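Long-range contact in capsular polysaccharide biosynthesis protein (Vibrio cholerae, PDB 1XPJ), which is of uncertain function but is probably a HAD-like hydrolase involved in capsular polysaccharide biosynthesis: residues V44-R49 with E82-K87. Sequence-based numbering, arbitrary orientation.
Sequences VISTAR and EILVGK
Strands 42-47 and 82-85 are parallel neighbours in the Rossmann-like sheet of a HAD-type fold, joined here from Val44 and Glu82 onward, with short-segment axes 11° apart. Ile45 N donates to Glu82 O (3.0 Å), tilted 31° from that carbonyl plane, whereas Leu84 N meets Ile45 O (2.8 Å) and Thr47 N meets Leu84 O almost head-on. On the face bearing Val44, Ser46 and Leu84, chi1 of 176° sets Val44 CG1 anti to its backbone N and against Leu84 CD1 (3.7 Å), while CG2 lies 3.7 Å from Glu82 OE1; Glu82 OE2 is hydrogen-bonded to Asn57 of a second subunit. On the other face the Thr47 and Val85 side chains lie side by side, CG2 4.1 Å from CG1. Past the strands, a water donates to Thr47 O and Arg49 O and accepts from Gly86 N, bridging both loops. Thr47 OG1 accepts from Arg49 N (2.9 Å), an ST turn, and Ala48 CB abuts Lys87 O (3.3 Å). In the modelled conformers, Lys87 NZ forms a salt bridge to Asp98 of a third subunit and a long, weak ion pair with Asp7, and Arg49 NH2 a salt bridge to Asp9; both aspartates belong to a probable HAD DxDxT motif. Strand 3-6 flanks 42-47 on its other edge, and helix 66-75 packs against Thr47 and Ile83.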
ATOM      1  N   VAL A  44       9.101   8.584 -11.650  1.00 23.41           N
ATOM      2  CA  VAL A  44       8.025   7.806 -11.026  1.00 23.05           C
ATOM      3  C   VAL A  44       6.676   8.500 -11.258  1.00 23.41           C
ATOM      4  O   VAL A  44       6.437   9.591 -10.739  1.00 24.27           O
ATOM      5  CB  VAL A  44       8.267   7.612  -9.497  1.00 23.10           C
ATOM      6  CG1 VAL A  44       7.092   6.877  -8.834  1.00 22.96           C
ATOM      7  CG2 VAL A  44       9.599   6.878  -9.219  1.00 21.79           C
ATOM      8  N   ILE A  45       5.803   7.877 -12.036  1.00 23.05           N
ATOM      9  CA  ILE A  45       4.466   8.388 -12.215  1.00 23.68           C
ATOM     10  C   ILE A  45       3.635   7.896 -11.017  1.00 24.07           C
ATOM     11  O   ILE A  45       3.571   6.698 -10.750  1.00 24.58           O
ATOM     12  CB  ILE A  45       3.854   7.898 -13.569  1.00 23.92           C
ATOM     13  CG1 ILE A  45       4.852   8.004 -14.730  1.00 23.92           C
ATOM     14  CG2 ILE A  45       2.513   8.592 -13.866  1.00 24.30           C
ATOM     15  CD1 ILE A  45       5.291   9.395 -15.119  1.00 24.06           C
ATOM     16  N   SER A  46       3.030   8.829 -10.290  1.00 23.98           N
ATOM     17  CA  SER A  46       2.284   8.533  -9.076  1.00 24.02           C
ATOM     18  C   SER A  46       0.949   9.204  -9.254  1.00 23.50           C
ATOM     19  O   SER A  46       0.911  10.399  -9.510  1.00 24.57           O
ATOM     20  CB  SER A  46       3.008   9.164  -7.891  1.00 24.22           C
ATOM     21  OG  SER A  46       2.735   8.498  -6.677  1.00 26.64           O
ATOM     22  N   THR A  47      -0.149   8.473  -9.157  1.00 22.75           N
ATOM     23  CA  THR A  47      -1.443   9.063  -9.501  1.00 22.44           C
ATOM     24  C   THR A  47      -2.583   8.568  -8.633  1.00 22.44           C
ATOM     25  O   THR A  47      -2.620   7.393  -8.250  1.00 23.09           O
ATOM     26  CB  THR A  47      -1.776   8.818 -10.997  1.00 22.62           C
ATOM     27  OG1 THR A  47      -3.134   9.214 -11.271  1.00 21.41           O
ATOM     28  CG2 THR A  47      -1.764   7.316 -11.315  1.00 23.27           C
ATOM     29  N   ALA A  48      -3.514   9.480  -8.336  1.00 22.44           N
ATOM     30  CA  ALA A  48      -4.780   9.171  -7.660  1.00 21.52           C
ATOM     31  C   ALA A  48      -5.920   8.783  -8.626  1.00 21.45           C
ATOM     32  O   ALA A  48      -7.075   8.623  -8.195  1.00 21.21           O
ATOM     33  CB  ALA A  48      -5.205  10.339  -6.789  1.00 20.55           C
ATOM     34  N   ARG A  49      -5.608   8.648  -9.918  1.00 21.21           N
ATOM     35  CA  ARG A  49      -6.633   8.383 -10.943  1.00 21.76           C
ATOM     36  C   ARG A  49      -7.519   7.197 -10.596  1.00 21.87           C
ATOM     37  O   ARG A  49      -7.015   6.134 -10.249  1.00 21.74           O
ATOM     38  CB  ARG A  49      -5.998   8.137 -12.317  1.00 21.97           C
ATOM     39  CG  ARG A  49      -7.049   7.958 -13.418  0.50 21.88           C
ATOM     40  CD  ARG A  49      -6.479   7.628 -14.784  0.50 23.49           C
ATOM     41  NE  ARG A  49      -5.798   8.763 -15.411  0.50 23.60           N
ATOM     42  CZ  ARG A  49      -5.175   8.703 -16.583  0.50 23.27           C
ATOM     43  NH1 ARG A  49      -5.134   7.559 -17.264  0.50 22.28           N
ATOM     44  NH2 ARG A  49      -4.582   9.782 -17.074  0.50 21.11           N
ATOM     45  N   GLU A  82       8.903   3.842 -13.036  1.00 22.14           N
ATOM     46  CA  GLU A  82       7.920   3.238 -12.131  1.00 22.28           C
ATOM     47  C   GLU A  82       6.549   3.847 -12.350  1.00 22.52           C
ATOM     48  O   GLU A  82       6.453   5.011 -12.723  1.00 22.83           O
ATOM     49  CB  GLU A  82       8.293   3.463 -10.660  1.00 22.54           C
ATOM     50  CG  GLU A  82       9.453   2.631 -10.124  1.00 22.99           C
ATOM     51  CD  GLU A  82       9.839   3.043  -8.714  1.00 24.62           C
ATOM     52  OE1 GLU A  82       8.944   3.503  -7.956  1.00 27.66           O
ATOM     53  OE2 GLU A  82      11.022   2.901  -8.346  1.00 21.48           O
ATOM     54  N   ILE A  83       5.497   3.060 -12.126  1.00 22.24           N
ATOM     55  CA  ILE A  83       4.159   3.604 -11.978  1.00 22.57           C
ATOM     56  C   ILE A  83       3.579   3.178 -10.629  1.00 22.96           C
ATOM     57  O   ILE A  83       3.708   2.020 -10.233  1.00 23.14           O
ATOM     58  CB  ILE A  83       3.211   3.168 -13.109  1.00 22.58           C
ATOM     59  CG1 ILE A  83       3.850   3.374 -14.480  1.00 23.52           C
ATOM     60  CG2 ILE A  83       1.914   3.949 -13.015  1.00 22.17           C
ATOM     61  CD1 ILE A  83       3.041   2.740 -15.619  1.00 24.36           C
ATOM     62  N   LEU A  84       2.953   4.132  -9.941  1.00 22.71           N
ATOM     63  CA  LEU A  84       2.406   3.932  -8.617  1.00 22.59           C
ATOM     64  C   LEU A  84       0.976   4.458  -8.652  1.00 22.35           C
ATOM     65  O   LEU A  84       0.756   5.612  -8.993  1.00 21.73           O
ATOM     66  CB  LEU A  84       3.232   4.715  -7.584  1.00 22.77           C
ATOM     67  CG  LEU A  84       4.675   4.285  -7.213  1.00 23.40           C
ATOM     68  CD1 LEU A  84       5.202   5.176  -6.095  1.00 21.27           C
ATOM     69  CD2 LEU A  84       4.770   2.813  -6.782  1.00 21.06           C
ATOM     70  N   VAL A  85       0.009   3.607  -8.323  1.00 22.01           N
ATOM     71  CA  VAL A  85      -1.382   4.034  -8.264  1.00 22.10           C
ATOM     72  C   VAL A  85      -1.764   4.063  -6.791  1.00 22.60           C
ATOM     73  O   VAL A  85      -0.966   3.657  -5.957  1.00 22.21           O
ATOM     74  CB  VAL A  85      -2.313   3.106  -9.073  1.00 21.93           C
ATOM     75  CG1 VAL A  85      -2.165   3.354 -10.545  1.00 19.85           C
ATOM     76  CG2 VAL A  85      -2.053   1.622  -8.736  1.00 22.61           C
ATOM     77  N   GLY A  86      -2.960   4.564  -6.470  1.00 23.01           N
ATOM     78  CA  GLY A  86      -3.427   4.562  -5.096  1.00 23.49           C
ATOM     79  C   GLY A  86      -2.976   5.761  -4.265  1.00 23.91           C
ATOM     80  O   GLY A  86      -3.055   5.749  -3.032  1.00 24.49           O
ATOM     81  N   LYS A  87      -2.495   6.800  -4.936  1.00 23.81           N
ATOM     82  CA  LYS A  87      -2.188   8.078  -4.295  1.00 23.33           C
ATOM     83  C   LYS A  87      -3.475   8.574  -3.629  1.00 23.38           C
ATOM     84  O   LYS A  87      -4.562   8.433  -4.209  1.00 23.08           O
ATOM     85  CB  LYS A  87      -1.756   9.083  -5.365  1.00 22.84           C
ATOM     86  CG  LYS A  87      -1.014  10.297  -4.842  0.50 22.62           C
ATOM     87  CD  LYS A  87      -1.113  11.452  -5.834  0.50 21.36           C
ATOM     88  CE  LYS A  87      -0.285  12.640  -5.391  0.50 20.86           C
ATOM     89  NZ  LYS A  87      -0.072  13.579  -6.524  0.50 21.23           N
TER
HETATM   90  O   HOH W   1      -4.666   5.482  -8.613  1.00 28.43           O